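Local coordinates for surface glycan binding protein B (Bacteroides ovatus, PDB 6E57), which binds mixed-linkage beta-glucan and probably helps this gut symbiont capture cereal beta-glucan at its cell surface, at residues Thr162-Gly167 with Leu185-Pro190; Asp197-Leu202 with Gly211-Lys216; Tyr362-Leu367 with Ala376-Phe381. All blocks are in the same frame, centred on the assembly; numbering follows the deposited sequence.

Interaction 1: residues Thr162-Gly167 with Leu185-Pro190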
ATOM      1  N   THR A 162      11.118  23.100   8.379  1.00 49.39           N
ATOM      2  CA  THR A 162      10.981  24.412   7.728  1.00 50.85           C
ATOM      3  C   THR A 162      11.240  24.312   6.216  1.00 49.57           C
ATOM      4  O   THR A 162      10.867  25.218   5.471  1.00 49.49           O
ATOM      5  CB  THR A 162      11.912  25.450   8.365  1.00 53.45           C
ATOM      6  OG1 THR A 162      13.242  24.928   8.358  1.00 55.54           O
ATOM      7  CG2 THR A 162      11.511  25.808   9.779  1.00 55.29           C
ATOM      8  N   ALA A 163      11.883  23.226   5.767  1.00 47.10           N
ATOM      9  CA  ALA A 163      12.126  23.002   4.342  1.00 46.70           C
ATOM     10  C   ALA A 163      12.255  21.503   4.041  1.00 45.74           C
ATOM     11  O   ALA A 163      12.701  20.723   4.880  1.00 44.54           O
ATOM     12  CB  ALA A 163      13.357  23.755   3.903  1.00 46.45           C
ATOM     13  N   ILE A 164      11.845  21.128   2.826  1.00 46.63           N
ATOM     14  CA  ILE A 164      12.061  19.802   2.273  1.00 47.75           C
ATOM     15  C   ILE A 164      12.937  19.953   1.026  1.00 49.31           C
ATOM     16  O   ILE A 164      12.682  20.825   0.198  1.00 50.67           O
ATOM     17  CB  ILE A 164      10.727  19.106   1.937  1.00 48.24           C
ATOM     18  CG1 ILE A 164       9.810  18.997   3.157  1.00 47.91           C
ATOM     19  CG2 ILE A 164      10.988  17.745   1.307  1.00 49.43           C
ATOM     20  CD1 ILE A 164       8.382  18.650   2.820  1.00 47.39           C
ATOM     21  N   LEU A 165      13.954  19.094   0.910  1.00 50.42           N
ATOM     22  CA  LEU A 165      14.847  19.066  -0.248  1.00 52.31           C
ATOM     23  C   LEU A 165      14.413  17.924  -1.175  1.00 51.91           C
ATOM     24  O   LEU A 165      14.261  16.784  -0.737  1.00 51.49           O
ATOM     25  CB  LEU A 165      16.296  18.883   0.220  1.00 53.79           C
ATOM     26  CG  LEU A 165      16.795  19.882   1.267  1.00 54.86           C
ATOM     27  CD1 LEU A 165      18.258  19.631   1.594  1.00 55.57           C
ATOM     28  CD2 LEU A 165      16.594  21.320   0.806  1.00 55.14           C
ATOM     29  N   LEU A 166      14.213  18.255  -2.456  1.00 50.69           N
ATOM     30  CA  LEU A 166      13.746  17.318  -3.464  1.00 50.91           C
ATOM     31  C   LEU A 166      14.481  17.596  -4.779  1.00 53.10           C
ATOM     32  O   LEU A 166      14.214  18.601  -5.447  1.00 52.26           O
ATOM     33  CB  LEU A 166      12.231  17.479  -3.622  1.00 50.29           C
ATOM     34  CG  LEU A 166      11.492  16.290  -4.235  1.00 50.59           C
ATOM     35  CD1 LEU A 166      10.013  16.345  -3.889  1.00 51.70           C
ATOM     36  CD2 LEU A 166      11.683  16.235  -5.742  1.00 50.93           C
ATOM     37  N   GLY A 167      15.417  16.702  -5.119  1.00 55.56           N
ATOM     38  CA  GLY A 167      16.147  16.728  -6.384  1.00 58.42           C
ATOM     39  C   GLY A 167      16.676  18.112  -6.729  1.00 62.38           C
ATOM     40  O   GLY A 167      16.402  18.637  -7.811  1.00 63.52           O
ATOM     41  N   LEU A 185       2.293  16.866   6.847  1.00 42.82           N
ATOM     42  CA  LEU A 185       3.025  18.006   6.332  1.00 43.52           C
ATOM     43  C   LEU A 185       2.670  18.174   4.851  1.00 43.95           C
ATOM     44  O   LEU A 185       3.017  17.333   4.023  1.00 42.55           O
ATOM     45  CB  LEU A 185       4.526  17.776   6.538  1.00 43.28           C
ATOM     46  CG  LEU A 185       5.416  19.004   6.358  1.00 44.39           C
ATOM     47  CD1 LEU A 185       5.133  20.054   7.423  1.00 43.71           C
ATOM     48  CD2 LEU A 185       6.884  18.606   6.387  1.00 45.27           C
ATOM     49  N   GLU A 186       1.935  19.249   4.551  1.00 45.78           N
ATOM     50  CA  GLU A 186       1.537  19.600   3.198  1.00 47.44           C
ATOM     51  C   GLU A 186       2.683  20.387   2.552  1.00 49.59           C
ATOM     52  O   GLU A 186       3.285  21.242   3.197  1.00 52.70           O
ATOM     53  CB  GLU A 186       0.241  20.411   3.234  1.00 50.20           C
ATOM     54  CG  GLU A 186      -0.569  20.351   1.952  1.00 54.57           C
ATOM     55  CD  GLU A 186      -1.991  20.872   2.089  1.00 60.54           C
ATOM     56  OE1 GLU A 186      -2.156  22.050   2.477  1.00 64.67           O
ATOM     57  OE2 GLU A 186      -2.932  20.094   1.825  1.00 68.63           O
ATOM     58  N   TYR A 187       2.982  20.077   1.286  1.00 46.58           N
ATOM     59  CA  TYR A 187       4.040  20.752   0.544  1.00 47.55           C
ATOM     60  C   TYR A 187       3.723  20.697  -0.954  1.00 48.99           C
ATOM     61  O   TYR A 187       3.063  19.773  -1.411  1.00 51.35           O
ATOM     62  CB  TYR A 187       5.403  20.138   0.880  1.00 48.05           C
ATOM     63  CG  TYR A 187       5.631  18.735   0.373  1.00 46.25           C
ATOM     64  CD1 TYR A 187       4.927  17.659   0.891  1.00 45.95           C
ATOM     65  CD2 TYR A 187       6.577  18.474  -0.606  1.00 46.59           C
ATOM     66  CE1 TYR A 187       5.141  16.367   0.438  1.00 44.42           C
ATOM     67  CE2 TYR A 187       6.805  17.187  -1.067  1.00 45.66           C
ATOM     68  CZ  TYR A 187       6.086  16.129  -0.542  1.00 44.44           C
ATOM     69  OH  TYR A 187       6.302  14.858  -0.994  1.00 44.41           O
ATOM     70  N   THR A 188       4.196  21.708  -1.693  1.00 50.66           N
ATOM     71  CA  THR A 188       3.986  21.827  -3.134  1.00 51.83           C
ATOM     72  C   THR A 188       5.230  21.326  -3.876  1.00 52.37           C
ATOM     73  O   THR A 188       6.348  21.746  -3.576  1.00 54.02           O
ATOM     74  CB  THR A 188       3.675  23.274  -3.539  1.00 52.50           C
ATOM     75  OG1 THR A 188       2.664  23.791  -2.674  1.00 52.68           O
ATOM     76  CG2 THR A 188       3.215  23.394  -4.975  1.00 52.91           C
ATOM     77  N   ILE A 189       5.018  20.437  -4.852  1.00 53.18           N
ATOM     78  CA  ILE A 189       6.084  19.956  -5.730  1.00 54.73           C
ATOM     79  C   ILE A 189       6.347  21.038  -6.776  1.00 58.32           C
ATOM     80  O   ILE A 189       5.415  21.505  -7.424  1.00 60.93           O
ATOM     81  CB  ILE A 189       5.713  18.612  -6.392  1.00 54.05           C
ATOM     82  CG1 ILE A 189       5.247  17.560  -5.380  1.00 51.53           C
ATOM     83  CG2 ILE A 189       6.871  18.098  -7.235  1.00 55.24           C
ATOM     84  CD1 ILE A 189       6.301  17.138  -4.381  1.00 50.95           C
ATOM     85  N   PRO A 190       7.609  21.484  -6.974  1.00 59.97           N
ATOM     86  CA  PRO A 190       7.918  22.442  -8.035  1.00 61.70           C
ATOM     87  C   PRO A 190       7.577  21.863  -9.416  1.00 61.85           C
ATOM     88  O   PRO A 190       7.663  20.649  -9.607  1.00 64.40           O
ATOM     89  CB  PRO A 190       9.429  22.690  -7.908  1.00 62.63           C
ATOM     90  CG  PRO A 190       9.782  22.217  -6.508  1.00 62.79           C
ATOM     91  CD  PRO A 190       8.796  21.113  -6.188  1.00 61.05           C
TER
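I164 and Y187 face each other between strands 163-166 and 185-188, whose short axes come within 9.2 Å, with N-to-C directions 52° apart. This is the spacing of two sheets laid face to face in a beta sandwich, consistent with an immunoglobulin-like domain. Strand 163-166 lies in a five-stranded sheet between 196-203 and 169-171, while the other strand is the middle one of three, flanked by 150-154 and 175-177. At this separation the backbones do not pair; the CA atoms of I164 and Y187 stay 8.3 Å apart, and side chains fill the gap. I164 and L166 point inward from one sheet, L185 and Y187 from the other, and all are buried, which suits branched aliphatic groups and a broad ring.

The ring of Y187, its CG between the backbone N and the carbonyl carbon, presents one face to I164. The two side chains cross at about a right angle. I164 CG1 lies beside the backbone N (chi1 -57°) with chi2 extended, carrying CD1 out to 4.0 Å from the Y187 ring centroid, 25° off the normal, a CH-pi contact displaced toward the CG end of the ring. The same methyl also reaches L185, with I164 CD1 3.9 Å from L185 CD2, so the slender end of the isoleucine fits between a leucine and an aromatic face.

L166 works at another side of the ring. Its CD1 approaches the edge, near the ring plane, at 4.4 Å from Y187 CE2. I164 and L166 also pack on their own sheet, against L202 and I200 of strand 196-203. Beyond the end of strand 185-188, I189 crosses L166 at about a right angle, and the two delta methyls meet, L166 CD1 to I189 CD1, at 3.8 Å.

Interaction 2: residues Asp197-Leu202 with Gly211-Lys216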
ATOM      1  N   ASP A 197      12.231   9.045  -9.385  1.00 48.25           N
ATOM      2  CA  ASP A 197      12.209   8.767  -7.947  1.00 48.36           C
ATOM      3  C   ASP A 197      13.307   9.593  -7.263  1.00 46.52           C
ATOM      4  O   ASP A 197      14.452   9.569  -7.689  1.00 44.53           O
ATOM      5  CB  ASP A 197      12.380   7.267  -7.679  1.00 52.43           C
ATOM      6  CG  ASP A 197      11.186   6.424  -8.103  1.00 57.52           C
ATOM      7  OD1 ASP A 197      10.720   6.595  -9.251  1.00 62.75           O
ATOM      8  OD2 ASP A 197      10.724   5.603  -7.277  1.00 64.39           O
ATOM      9  N   TYR A 198      12.942  10.321  -6.200  1.00 43.72           N
ATOM     10  CA  TYR A 198      13.869  11.189  -5.469  1.00 43.13           C
ATOM     11  C   TYR A 198      13.867  10.814  -3.984  1.00 41.48           C
ATOM     12  O   TYR A 198      12.821  10.513  -3.433  1.00 39.83           O
ATOM     13  CB  TYR A 198      13.487  12.661  -5.645  1.00 44.41           C
ATOM     14  CG  TYR A 198      13.421  13.137  -7.076  1.00 46.55           C
ATOM     15  CD1 TYR A 198      12.257  13.010  -7.819  1.00 47.37           C
ATOM     16  CD2 TYR A 198      14.518  13.727  -7.687  1.00 46.74           C
ATOM     17  CE1 TYR A 198      12.185  13.446  -9.133  1.00 47.45           C
ATOM     18  CE2 TYR A 198      14.464  14.166  -9.000  1.00 47.39           C
ATOM     19  CZ  TYR A 198      13.293  14.028  -9.726  1.00 47.88           C
ATOM     20  OH  TYR A 198      13.228  14.463 -11.018  1.00 49.14           O
ATOM     21  N   ARG A 199      15.051  10.829  -3.361  1.00 41.87           N
ATOM     22  CA  ARG A 199      15.202  10.669  -1.911  1.00 41.76           C
ATOM     23  C   ARG A 199      15.124  12.057  -1.258  1.00 43.09           C
ATOM     24  O   ARG A 199      15.970  12.910  -1.517  1.00 43.31           O
ATOM     25  CB  ARG A 199      16.521   9.965  -1.572  1.00 41.53           C
ATOM     26  CG  ARG A 199      16.672   9.618  -0.096  1.00 40.94           C
ATOM     27  CD  ARG A 199      17.912   8.799   0.214  1.00 40.49           C
ATOM     28  NE  ARG A 199      17.829   7.441  -0.302  1.00 40.16           N
ATOM     29  CZ  ARG A 199      17.116   6.461   0.245  1.00 39.83           C
ATOM     30  NH1 ARG A 199      16.358   6.696   1.304  1.00 40.99           N
ATOM     31  NH2 ARG A 199      17.162   5.247  -0.273  1.00 39.12           N
ATOM     32  N   ILE A 200      14.098  12.272  -0.426  1.00 43.16           N
ATOM     33  CA  ILE A 200      13.820  13.583   0.164  1.00 45.22           C
ATOM     34  C   ILE A 200      14.503  13.681   1.531  1.00 45.90           C
ATOM     35  O   ILE A 200      14.794  12.671   2.173  1.00 47.75           O
ATOM     36  CB  ILE A 200      12.307  13.869   0.267  1.00 45.67           C
ATOM     37  CG1 ILE A 200      11.558  12.795   1.061  1.00 45.33           C
ATOM     38  CG2 ILE A 200      11.702  14.069  -1.114  1.00 46.84           C
ATOM     39  CD1 ILE A 200      10.279  13.289   1.689  1.00 44.76           C
ATOM     40  N   VAL A 201      14.738  14.927   1.955  1.00 45.55           N
ATOM     41  CA  VAL A 201      15.407  15.254   3.201  1.00 46.44           C
ATOM     42  C   VAL A 201      14.618  16.383   3.880  1.00 46.72           C
ATOM     43  O   VAL A 201      14.233  17.349   3.221  1.00 47.44           O
ATOM     44  CB  VAL A 201      16.874  15.649   2.942  1.00 48.10           C
ATOM     45  CG1 VAL A 201      17.539  16.247   4.173  1.00 49.21           C
ATOM     46  CG2 VAL A 201      17.683  14.474   2.414  1.00 47.93           C
ATOM     47  N   LEU A 202      14.380  16.235   5.189  1.00 45.33           N
ATOM     48  CA  LEU A 202      13.690  17.230   6.009  1.00 45.49           C
ATOM     49  C   LEU A 202      14.736  18.111   6.699  1.00 46.78           C
ATOM     50  O   LEU A 202      15.676  17.588   7.284  1.00 46.91           O
ATOM     51  CB  LEU A 202      12.827  16.516   7.052  1.00 45.12           C
ATOM     52  CG  LEU A 202      11.917  15.410   6.522  1.00 44.74           C
ATOM     53  CD1 LEU A 202      11.160  14.750   7.664  1.00 43.73           C
ATOM     54  CD2 LEU A 202      10.953  15.951   5.477  1.00 44.71           C
ATOM     55  N   GLY A 211      16.484  12.122   7.130  1.00 50.05           N
ATOM     56  CA  GLY A 211      16.024  11.335   5.990  1.00 50.03           C
ATOM     57  C   GLY A 211      14.536  11.044   6.073  1.00 49.54           C
ATOM     58  O   GLY A 211      13.998  10.859   7.168  1.00 50.64           O
ATOM     59  N   ALA A 212      13.878  11.010   4.905  1.00 48.23           N
ATOM     60  CA  ALA A 212      12.441  10.749   4.801  1.00 47.39           C
ATOM     61  C   ALA A 212      12.120   9.867   3.584  1.00 47.65           C
ATOM     62  O   ALA A 212      11.009   9.925   3.050  1.00 45.44           O
ATOM     63  CB  ALA A 212      11.708  12.066   4.741  1.00 46.44           C
ATOM     64  N   ASP A 213      13.090   9.044   3.164  1.00 47.38           N
ATOM     65  CA  ASP A 213      12.894   7.990   2.161  1.00 47.24           C
ATOM     66  C   ASP A 213      12.462   8.607   0.820  1.00 46.10           C
ATOM     67  O   ASP A 213      12.739   9.776   0.563  1.00 45.38           O
ATOM     68  CB  ASP A 213      11.961   6.904   2.711  1.00 49.62           C
ATOM     69  CG  ASP A 213      12.708   5.683   3.219  1.00 51.61           C
ATOM     70  OD1 ASP A 213      13.602   5.201   2.493  1.00 51.72           O
ATOM     71  OD2 ASP A 213      12.396   5.228   4.339  1.00 58.62           O
ATOM     72  N   MET A 214      11.810   7.802  -0.033  1.00 47.50           N
ATOM     73  CA  MET A 214      11.644   8.078  -1.464  1.00 47.57           C
ATOM     74  C   MET A 214      10.289   8.738  -1.755  1.00 44.96           C
ATOM     75  O   MET A 214       9.297   8.491  -1.070  1.00 41.00           O
ATOM     76  CB  MET A 214      11.729   6.780  -2.272  1.00 48.32           C
ATOM     77  CG  MET A 214      13.036   6.040  -2.087  1.00 51.29           C
ATOM     78  SD  MET A 214      14.470   7.078  -2.459  1.00 56.36           S
ATOM     79  CE  MET A 214      14.208   7.399  -4.202  1.00 55.35           C
ATOM     80  N   VAL A 215      10.285   9.567  -2.806  1.00 45.93           N
ATOM     81  CA  VAL A 215       9.094  10.129  -3.432  1.00 46.88           C
ATOM     82  C   VAL A 215       9.173   9.810  -4.928  1.00 47.47           C
ATOM     83  O   VAL A 215      10.262   9.775  -5.491  1.00 49.98           O
ATOM     84  CB  VAL A 215       8.995  11.646  -3.170  1.00 48.93           C
ATOM     85  CG1 VAL A 215       8.206  12.374  -4.247  1.00 51.60           C
ATOM     86  CG2 VAL A 215       8.411  11.945  -1.797  1.00 49.18           C
ATOM     87  N   LYS A 216       8.017   9.571  -5.556  1.00 46.54           N
ATOM     88  CA  LYS A 216       7.928   9.274  -6.983  1.00 47.12           C
ATOM     89  C   LYS A 216       7.109  10.369  -7.679  1.00 47.29           C
ATOM     90  O   LYS A 216       5.931  10.557  -7.385  1.00 44.11           O
ATOM     91  CB  LYS A 216       7.311   7.890  -7.202  1.00 49.36           C
ATOM     92  CG  LYS A 216       6.804   7.631  -8.615  1.00 51.70           C
ATOM     93  CD  LYS A 216       6.629   6.166  -8.955  1.00 54.32           C
ATOM     94  CE  LYS A 216       5.873   5.965 -10.249  1.00 54.14           C
ATOM     95  NZ  LYS A 216       6.312   4.735 -10.943  1.00 56.48           N
TER
HETATM   96  O   HOH W   1      16.430   9.452   3.041  1.00 48.86           O
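G211 and A212 meet the carbonyl of I200 in an antiparallel beta hairpin, strands 196-203 and 209-217, whose register slips by one residue at a beta bulge. G211, the bridge partner of V201, is buried, and a residue without a side chain fits there. A212 and D213 together answer I200: A212 N gives a weak bond to I200 O at 3.3 Å, and D213 O accepts from I200 N at 3.0 Å in a straighter one. The small A212 leaves room for larger neighbours, its CB meeting I200 CD1 at 3.6 Å and also resting on L202.

D213 lies alongside R199, and its OD1 forms a weak, long salt bridge to R199 NH1 (3.4 Å), approaching the guanidinium edge; a water accepts from R199 NH1 and, weakly, from D213 N. Both side chains have stronger ties to T104, and R199 also forms a salt bridge with D82 and a cation-pi contact with Y105. M214 faces R199 as a non-hydrogen-bonded pair. Its chi1 (-59°) and chi2 (-55°) bring SD over the centre of the guanidinium, 3.8 Å above its plane, where a soft, polarisable sulfur suits the flat face; chi3 turns CE back against the Y198 carbonyl.

V215 follows as a hydrogen-bonded pair with Y198, V215 N to Y198 O and Y198 N to V215 O both measuring 2.8 Å. Its branched side chain packs on I200. Finally K216 offers its aliphatic part to D197, K216 CG standing 4.1 Å from D197 OD1.

Interaction 3: residues Tyr362-Leu367 with Ala376-Phe381. With EDO (1,2-ethanediol), chain I.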
ATOM      1  N   TYR A 362     -26.587   3.160  23.339  1.00 43.29           N
ATOM      2  CA  TYR A 362     -25.377   2.606  22.681  1.00 41.41           C
ATOM      3  C   TYR A 362     -25.782   1.792  21.439  1.00 38.45           C
ATOM      4  O   TYR A 362     -26.962   1.523  21.228  1.00 38.20           O
ATOM      5  CB  TYR A 362     -24.583   1.721  23.649  1.00 41.55           C
ATOM      6  CG  TYR A 362     -25.297   0.451  24.039  1.00 41.64           C
ATOM      7  CD1 TYR A 362     -26.191   0.440  25.098  1.00 42.80           C
ATOM      8  CD2 TYR A 362     -25.109  -0.730  23.336  1.00 41.00           C
ATOM      9  CE1 TYR A 362     -26.870  -0.712  25.461  1.00 42.33           C
ATOM     10  CE2 TYR A 362     -25.780  -1.892  23.685  1.00 41.40           C
ATOM     11  CZ  TYR A 362     -26.664  -1.881  24.753  1.00 41.81           C
ATOM     12  OH  TYR A 362     -27.340  -3.008  25.114  1.00 42.90           O
ATOM     13  N   HIS A 363     -24.791   1.381  20.635  1.00 36.52           N
ATOM     14  CA  HIS A 363     -25.051   0.647  19.392  1.00 36.95           C
ATOM     15  C   HIS A 363     -24.080  -0.535  19.254  1.00 37.87           C
ATOM     16  O   HIS A 363     -22.873  -0.335  19.061  1.00 38.40           O
ATOM     17  CB  HIS A 363     -24.969   1.589  18.184  1.00 36.68           C
ATOM     18  CG  HIS A 363     -25.437   2.974  18.471  1.00 36.81           C
ATOM     19  ND1 HIS A 363     -26.767   3.326  18.431  1.00 37.53           N
ATOM     20  CD2 HIS A 363     -24.759   4.090  18.814  1.00 38.00           C
ATOM     21  CE1 HIS A 363     -26.889   4.600  18.736  1.00 37.66           C
ATOM     22  NE2 HIS A 363     -25.675   5.092  18.972  1.00 38.70           N
ATOM     23  N   LYS A 364     -24.629  -1.755  19.340  1.00 36.85           N
ATOM     24  CA  LYS A 364     -23.889  -2.998  19.141  1.00 36.92           C
ATOM     25  C   LYS A 364     -24.684  -3.925  18.212  1.00 33.91           C
ATOM     26  O   LYS A 364     -25.899  -4.050  18.363  1.00 32.03           O
ATOM     27  CB  LYS A 364     -23.643  -3.698  20.481  1.00 38.75           C
ATOM     28  CG  LYS A 364     -22.546  -3.093  21.341  1.00 43.84           C
ATOM     29  CD  LYS A 364     -21.992  -4.059  22.368  1.00 49.65           C
ATOM     30  CE  LYS A 364     -20.849  -3.484  23.180  1.00 57.39           C
ATOM     31  NZ  LYS A 364     -21.298  -2.395  24.083  1.00 61.84           N
ATOM     32  N   MET A 365     -23.982  -4.576  17.273  1.00 33.13           N
ATOM     33  CA  MET A 365     -24.573  -5.580  16.382  1.00 33.80           C
ATOM     34  C   MET A 365     -23.649  -6.801  16.281  1.00 31.70           C
ATOM     35  O   MET A 365     -22.448  -6.711  16.538  1.00 33.15           O
ATOM     36  CB  MET A 365     -24.815  -5.017  14.977  1.00 36.19           C
ATOM     37  CG  MET A 365     -23.550  -4.860  14.147  1.00 40.35           C
ATOM     38  SD  MET A 365     -23.872  -4.237  12.474  1.00 46.68           S
ATOM     39  CE  MET A 365     -24.799  -5.602  11.775  1.00 46.52           C
ATOM     40  N   GLN A 366     -24.239  -7.937  15.897  1.00 29.69           N
ATOM     41  CA  GLN A 366     -23.506  -9.163  15.580  1.00 30.00           C
ATOM     42  C   GLN A 366     -24.338  -9.995  14.595  1.00 30.46           C
ATOM     43  O   GLN A 366     -25.553 -10.118  14.749  1.00 31.04           O
ATOM     44  CB  GLN A 366     -23.198  -9.962  16.850  1.00 29.79           C
ATOM     45  CG  GLN A 366     -22.256 -11.140  16.618  1.00 29.05           C
ATOM     46  CD  GLN A 366     -22.047 -12.010  17.837  1.00 27.05           C
ATOM     47  OE1 GLN A 366     -22.931 -12.166  18.673  1.00 25.85           O
ATOM     48  NE2 GLN A 366     -20.869 -12.605  17.934  1.00 25.41           N
ATOM     49  N   LEU A 367     -23.671 -10.544  13.575  1.00 29.74           N
ATOM     50  CA  LEU A 367     -24.274 -11.532  12.683  1.00 29.07           C
ATOM     51  C   LEU A 367     -24.159 -12.903  13.352  1.00 29.28           C
ATOM     52  O   LEU A 367     -23.089 -13.266  13.830  1.00 27.52           O
ATOM     53  CB  LEU A 367     -23.557 -11.521  11.329  1.00 29.97           C
ATOM     54  CG  LEU A 367     -24.045 -10.476  10.331  1.00 31.10           C
ATOM     55  CD1 LEU A 367     -23.859  -9.070  10.873  1.00 31.66           C
ATOM     56  CD2 LEU A 367     -23.329 -10.636   8.998  1.00 32.50           C
ATOM     57  N   ALA A 376     -19.321 -13.876  13.322  1.00 31.00           N
ATOM     58  CA  ALA A 376     -18.182 -12.992  13.487  1.00 32.20           C
ATOM     59  C   ALA A 376     -18.342 -12.221  14.802  1.00 32.57           C
ATOM     60  O   ALA A 376     -19.330 -12.393  15.517  1.00 31.70           O
ATOM     61  CB  ALA A 376     -18.082 -12.064  12.302  1.00 32.19           C
ATOM     62  N   SER A 377     -17.365 -11.365  15.106  1.00 33.87           N
ATOM     63  CA  SER A 377     -17.326 -10.642  16.362  1.00 36.48           C
ATOM     64  C   SER A 377     -18.526  -9.704  16.487  1.00 35.96           C
ATOM     65  O   SER A 377     -19.010  -9.151  15.496  1.00 38.71           O
ATOM     66  CB  SER A 377     -16.061  -9.853  16.503  1.00 38.19           C
ATOM     67  OG  SER A 377     -15.983  -9.292  17.804  1.00 42.15           O
ATOM     68  N   GLU A 378     -18.970  -9.540  17.734  1.00 37.87           N
ATOM     69  CA  GLU A 378     -19.814  -8.439  18.172  1.00 38.14           C
ATOM     70  C   GLU A 378     -19.081  -7.130  17.841  1.00 36.35           C
ATOM     71  O   GLU A 378     -17.874  -7.026  18.066  1.00 34.50           O
ATOM     72  CB  GLU A 378     -20.077  -8.621  19.670  1.00 41.48           C
ATOM     73  CG  GLU A 378     -21.083  -7.664  20.280  1.00 45.53           C
ATOM     74  CD  GLU A 378     -21.241  -7.825  21.788  1.00 53.33           C
ATOM     75  OE1 GLU A 378     -20.403  -8.528  22.404  1.00 57.37           O
ATOM     76  OE2 GLU A 378     -22.197  -7.251  22.350  1.00 55.28           O
ATOM     77  N   MET A 379     -19.799  -6.153  17.273  1.00 34.66           N
ATOM     78  CA  MET A 379     -19.202  -4.867  16.922  1.00 35.06           C
ATOM     79  C   MET A 379     -19.957  -3.724  17.604  1.00 35.40           C
ATOM     80  O   MET A 379     -21.176  -3.668  17.546  1.00 35.36           O
ATOM     81  CB  MET A 379     -19.223  -4.619  15.412  1.00 36.53           C
ATOM     82  CG  MET A 379     -18.720  -3.233  15.045  1.00 39.46           C
ATOM     83  SD  MET A 379     -18.854  -2.868  13.287  1.00 45.65           S
ATOM     84  CE  MET A 379     -20.623  -2.633  13.120  1.00 43.63           C
ATOM     85  N   GLU A 380     -19.193  -2.806  18.205  1.00 35.30           N
ATOM     86  CA  GLU A 380     -19.685  -1.553  18.767  1.00 38.26           C
ATOM     87  C   GLU A 380     -19.403  -0.430  17.761  1.00 36.95           C
ATOM     88  O   GLU A 380     -18.323  -0.386  17.168  1.00 36.14           O
ATOM     89  CB  GLU A 380     -19.004  -1.288  20.112  1.00 41.18           C
ATOM     90  CG  GLU A 380     -19.696  -0.229  20.953  1.00 46.63           C
ATOM     91  CD  GLU A 380     -19.218  -0.139  22.394  1.00 52.12           C
ATOM     92  OE1 GLU A 380     -18.178  -0.760  22.720  1.00 55.21           O
ATOM     93  OE2 GLU A 380     -19.893   0.551  23.195  1.00 59.63           O
ATOM     94  N   PHE A 381     -20.376   0.468  17.567  1.00 35.79           N
ATOM     95  CA  PHE A 381     -20.254   1.550  16.587  1.00 36.02           C
ATOM     96  C   PHE A 381     -21.040   2.780  17.052  1.00 36.52           C
ATOM     97  O   PHE A 381     -21.820   2.697  18.004  1.00 37.45           O
ATOM     98  CB  PHE A 381     -20.722   1.069  15.210  1.00 34.03           C
ATOM     99  CG  PHE A 381     -22.122   0.513  15.170  1.00 33.60           C
ATOM    100  CD1 PHE A 381     -22.382  -0.783  15.585  1.00 32.73           C
ATOM    101  CD2 PHE A 381     -23.181   1.280  14.706  1.00 32.93           C
ATOM    102  CE1 PHE A 381     -23.667  -1.300  15.538  1.00 32.32           C
ATOM    103  CE2 PHE A 381     -24.467   0.762  14.658  1.00 31.92           C
ATOM    104  CZ  PHE A 381     -24.706  -0.527  15.072  1.00 31.75           C
TER
HETATM  105  C1  EDO I 507     -19.726 -14.929  20.888  1.00 65.00           C
HETATM  106  O1  EDO I 507     -18.820 -14.482  19.868  1.00 62.92           O
HETATM  107  C2  EDO I 507     -21.018 -15.442  20.252  1.00 61.09           C
HETATM  108  O2  EDO I 507     -20.931 -16.852  19.990  1.00 55.15           O
HETATM  109  O   HOH W   2     -22.166   2.321  20.757  1.00 32.61           O
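H363 and F381, like M365 and M379, are joined by backbone bonds of an antiparallel beta hairpin in the glycan-binding part of the protein. M365 N reaches M379 O at 3.0 Å and M379 N returns to M365 O at 2.8 Å, while F381 N bonds to H363 O. At the other end a side chain takes over: Q366, extended beyond CG, donates NE2 to A376 O at 2.9 Å, the acceptor lying close to its amide plane. The amide thus ties down the less regular chain around A376, and NE2 also holds a 1,2-ethanediol weakly.

Among charged groups, K364 NZ lies 3.4 Å from E380 OE2, a salt bridge; such residues suit this place because E380 is exposed and K364 partly so.

Apolar contacts gather on the M365 face. M365 and M379 lie side by side, M365 SD 3.7 Å from M379 CE, as long, unbranched thioethers can. M365 SD also makes an oblique Met-aromatic contact, 5.0 Å from the F381 ring centroid. The same buried ring, packed edge-to-face with Y354, offers a broad face to H363: H363 CB stands 3.8 Å from the F381 centroid, 16° off the ring normal.

In the fold
Interactions 1 and 2 belong to one beta sandwich, their centres 10 Å apart. Strands 163-166 and 196-203 are neighbours in its larger sheet, where L165 N and V201 O, 2.9 Å apart, probably share a hydrogen bond; across the core, Y187 OH packs 3.7 Å from V215 CG2. A bound sodium ion lies about 10 Å from the side chain of L185. Interaction 3 stands apart, its centre 43 Å from that of interaction 1 and 42 Å from that of interaction 2. It borders the glycan: the side chain of E378 is about 5 Å from a bound glucose unit, and Y362 OH is hydrogen-bonded to NE1 of the pocket residue W322.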